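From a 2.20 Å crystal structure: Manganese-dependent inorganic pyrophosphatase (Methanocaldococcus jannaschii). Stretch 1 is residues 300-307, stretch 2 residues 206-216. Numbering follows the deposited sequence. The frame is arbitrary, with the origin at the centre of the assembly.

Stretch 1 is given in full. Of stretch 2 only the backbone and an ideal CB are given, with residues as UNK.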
# COMPACT_ATOMS: atom_id res chain seq x y z
N PRO B 300 7.50 -16.78 1.59
CA PRO B 300 7.49 -18.10 0.95
C PRO B 300 6.23 -18.90 1.25
O PRO B 300 5.77 -19.69 0.42
CB PRO B 300 8.74 -18.77 1.52
CG PRO B 300 8.77 -18.22 2.91
CD PRO B 300 8.48 -16.74 2.69
N LEU B 301 5.67 -18.67 2.43
CA LEU B 301 4.47 -19.37 2.85
C LEU B 301 3.23 -18.85 2.11
O LEU B 301 2.44 -19.65 1.58
CB LEU B 301 4.30 -19.23 4.36
CG LEU B 301 3.49 -20.30 5.09
CD1 LEU B 301 4.12 -21.69 4.86
CD2 LEU B 301 3.47 -19.96 6.59
N GLU B 302 3.04 -17.54 2.05
CA GLU B 302 1.88 -17.03 1.33
C GLU B 302 2.03 -17.26 -0.17
O GLU B 302 1.03 -17.39 -0.88
CB GLU B 302 1.65 -15.54 1.58
CG GLU B 302 0.56 -14.96 0.68
CD GLU B 302 0.17 -13.54 1.04
OE1 GLU B 302 1.08 -12.73 1.33
OE2 GLU B 302 -1.04 -13.24 1.02
N ARG B 303 3.26 -17.30 -0.65
CA ARG B 303 3.48 -17.54 -2.07
C ARG B 303 3.12 -18.99 -2.38
O ARG B 303 2.55 -19.27 -3.43
CB ARG B 303 4.93 -17.27 -2.47
CG ARG B 303 5.18 -15.83 -2.89
CD ARG B 303 6.42 -15.72 -3.76
NE ARG B 303 7.63 -16.09 -3.02
CZ ARG B 303 8.21 -15.32 -2.11
NH1 ARG B 303 7.70 -14.13 -1.82
NH2 ARG B 303 9.30 -15.74 -1.48
N ALA B 304 3.45 -19.89 -1.46
CA ALA B 304 3.13 -21.30 -1.65
C ALA B 304 1.61 -21.48 -1.69
O ALA B 304 1.08 -22.17 -2.56
CB ALA B 304 3.72 -22.13 -0.52
N TYR B 305 0.91 -20.85 -0.75
CA TYR B 305 -0.54 -20.96 -0.68
C TYR B 305 -1.30 -20.48 -1.91
O TYR B 305 -2.14 -21.20 -2.44
CB TYR B 305 -1.08 -20.21 0.53
CG TYR B 305 -1.25 -21.08 1.75
CD1 TYR B 305 -0.22 -21.26 2.66
CD2 TYR B 305 -2.46 -21.74 1.99
CE1 TYR B 305 -0.37 -22.06 3.78
CE2 TYR B 305 -2.63 -22.55 3.11
CZ TYR B 305 -1.58 -22.70 4.01
OH TYR B 305 -1.74 -23.48 5.12
N ASN B 306 -1.02 -19.26 -2.36
CA ASN B 306 -1.75 -18.77 -3.52
C ASN B 306 -1.10 -19.19 -4.83
O ASN B 306 -1.74 -19.22 -5.88
CB ASN B 306 -1.93 -17.24 -3.46
CG ASN B 306 -0.63 -16.50 -3.58
OD1 ASN B 306 0.28 -16.93 -4.27
ND2 ASN B 306 -0.54 -15.35 -2.92
N GLY B 307 0.18 -19.53 -4.75
CA GLY B 307 0.89 -19.97 -5.94
C GLY B 307 0.21 -21.19 -6.52
O GLY B 307 -0.09 -21.19 -7.73
OXT GLY B 307 -0.02 -22.15 -5.75
N UNK B 206 -3.21 -14.63 9.75
CA UNK B 206 -3.20 -14.16 8.36
C UNK B 206 -4.24 -14.86 7.50
O UNK B 206 -4.80 -15.90 7.88
CB UNK B 206 -1.81 -14.36 7.75
N UNK B 207 -4.48 -14.29 6.33
CA UNK B 207 -5.38 -14.87 5.36
C UNK B 207 -4.52 -15.08 4.12
O UNK B 207 -4.13 -14.12 3.46
CB UNK B 207 -6.60 -13.99 5.09
N UNK B 208 -4.19 -16.34 3.84
CA UNK B 208 -3.37 -16.66 2.67
C UNK B 208 -4.21 -17.34 1.61
O UNK B 208 -4.46 -18.55 1.69
CB UNK B 208 -2.19 -17.55 3.06
N UNK B 209 -4.63 -16.57 0.61
CA UNK B 209 -5.43 -17.13 -0.48
C UNK B 209 -6.63 -17.91 0.10
O UNK B 209 -6.83 -19.08 -0.21
CB UNK B 209 -4.57 -18.04 -1.36
N UNK B 210 -7.39 -17.24 0.96
CA UNK B 210 -8.55 -17.86 1.57
C UNK B 210 -8.29 -18.75 2.77
O UNK B 210 -9.23 -19.14 3.46
CB UNK B 210 -9.28 -18.69 0.51
N UNK B 211 -7.03 -19.08 3.03
CA UNK B 211 -6.70 -19.96 4.15
C UNK B 211 -6.28 -19.22 5.42
O UNK B 211 -5.52 -18.25 5.39
CB UNK B 211 -5.58 -20.91 3.73
N UNK B 212 -6.79 -19.70 6.55
CA UNK B 212 -6.48 -19.12 7.84
C UNK B 212 -5.16 -19.69 8.34
O UNK B 212 -5.07 -20.88 8.65
CB UNK B 212 -7.61 -19.38 8.84
N UNK B 213 -4.13 -18.85 8.40
CA UNK B 213 -2.83 -19.29 8.88
C UNK B 213 -2.40 -18.43 10.06
O UNK B 213 -2.66 -17.23 10.11
CB UNK B 213 -1.79 -19.23 7.76
N UNK B 214 -1.75 -19.08 11.02
CA UNK B 214 -1.27 -18.37 12.19
C UNK B 214 0.23 -18.59 12.31
O UNK B 214 0.74 -19.68 12.05
CB UNK B 214 -2.00 -18.83 13.45
N UNK B 215 0.94 -17.54 12.70
CA UNK B 215 2.38 -17.63 12.87
C UNK B 215 2.76 -16.94 14.17
O UNK B 215 2.71 -15.72 14.27
CB UNK B 215 3.12 -17.01 11.68
N UNK B 216 3.11 -17.75 15.16
CA UNK B 216 3.49 -17.21 16.46
C UNK B 216 5.00 -17.22 16.56
O UNK B 216 5.67 -17.84 15.74
CB UNK B 216 2.86 -18.01 17.60

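Stretch 1 holds the C-terminal part of the chain's last helix, and a hairpin packs against it, its second strand running nearly antiparallel to the helix axis. At position 206 the ideal CB has nothing of stretch 1 within 5.5 Å, so the helix sets no requirement; it is Phe 206. At 207 CA-to-CB points away, and a polar side chain is acceptable: it is Asp 207.

Position 208 is different. Its CB points toward the helix, 3.8 Å from CB of Tyr 305 and 4.5 Å from CA of Glu 302, with Leu 301 one turn back. A large apolar or aromatic side chain would fill this space. Phe 208 does so. CB of Glu 302 lies over one face of its ring, 3.7 Å from the centroid in a CH-pi contact, while CD2 of Leu 301 meets the ring edge, 4.1 Å from CE2 of Phe 208.

At 209 the backbone is left-handed (phi/psi 52/53), which Asn, Asp and Gly tolerate best. The ideal CB points toward the helix, tight at 3.5 Å from CB of Asn 306, near the carbonyl of Tyr 305, so a short donor is favoured. Asn 209 supplies one: its ND2 donates to O of Tyr 305 at 3.2 Å. A water accepts a weak bond from N of Asn 209 (3.0 Å to the water O) and donates to OE2 of Glu 302 (2.6 Å).

Position 210 completes the centre of a type I' turn. With phi/psi 82/-11, a CB would be jammed against the preceding carbonyl O, which by itself calls for glycine, and Gly 210 is found.

At 211 the CB points toward the helix, tight at 3.4 Å from CE2 of Tyr 305. A flexible chain that can lie beside the ring and run on into open space would suit, such as Lys, Arg or Gln. In Lys 211, CG lies at the ring edge, 3.4 Å from CE2 of Tyr 305. Position 212 points away: Lys 212.

At 213 the CB again faces the helix, 5.0 Å from OH of Tyr 305, leaving room for a medium apolar group. Val 213 divides its branches: CG2 reaches CZ of Tyr 305 (3.7 Å), CG1 CD2 of Leu 301 (4.3 Å).

Position 214 is out of reach: Gly 214. At 215 CB points toward the helix from a distance, so a longer apolar chain is needed to touch it; CD1 of Ile 215 comes within 4.0 Å of CD2 of Leu 301. Position 216 is out of reach, so stretch 1 sets no demand; it is Gly 216.

Stretch 2 (206-216) FDFNGKKVGIG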
# COMPACT_ATOMS: atom_id res chain seq x y z
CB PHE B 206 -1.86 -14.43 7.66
CG PHE B 206 -0.66 -13.85 8.36
CD1 PHE B 206 -0.15 -14.44 9.51
CD2 PHE B 206 -0.04 -12.71 7.84
CE1 PHE B 206 0.96 -13.90 10.15
CE2 PHE B 206 1.07 -12.16 8.47
CZ PHE B 206 1.58 -12.76 9.63
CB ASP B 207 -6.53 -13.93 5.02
CG ASP B 207 -7.51 -14.54 4.03
OD1 ASP B 207 -8.34 -13.81 3.46
OD2 ASP B 207 -7.45 -15.77 3.82
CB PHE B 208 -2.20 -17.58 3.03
CG PHE B 208 -1.16 -16.96 3.92
CD1 PHE B 208 -1.03 -15.57 4.00
CD2 PHE B 208 -0.29 -17.76 4.64
CE1 PHE B 208 -0.04 -15.01 4.79
CE2 PHE B 208 0.71 -17.20 5.43
CZ PHE B 208 0.84 -15.82 5.51
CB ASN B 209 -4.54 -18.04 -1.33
CG ASN B 209 -5.13 -18.35 -2.68
OD1 ASN B 209 -5.83 -17.54 -3.27
ND2 ASN B 209 -4.83 -19.54 -3.19
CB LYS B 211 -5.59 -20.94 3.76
CG LYS B 211 -5.92 -21.80 2.55
CD LYS B 211 -7.11 -22.70 2.81
CE LYS B 211 -7.33 -23.65 1.64
NZ LYS B 211 -6.16 -24.55 1.47
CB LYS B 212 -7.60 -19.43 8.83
CG LYS B 212 -7.41 -18.85 10.23
CD LYS B 212 -8.60 -19.20 11.12
CE LYS B 212 -8.42 -18.72 12.55
NZ LYS B 212 -8.35 -17.24 12.65
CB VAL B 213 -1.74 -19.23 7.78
CG1 VAL B 213 -0.40 -19.73 8.34
CG2 VAL B 213 -2.16 -20.09 6.60
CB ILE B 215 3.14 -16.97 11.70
CG1 ILE B 215 2.62 -17.52 10.37
CG2 ILE B 215 4.63 -17.26 11.81
CD1 ILE B 215 3.23 -16.85 9.14
O HOH W 1 -2.65 -14.58 -0.47
O HOH W 2 -4.19 -22.70 -2.26
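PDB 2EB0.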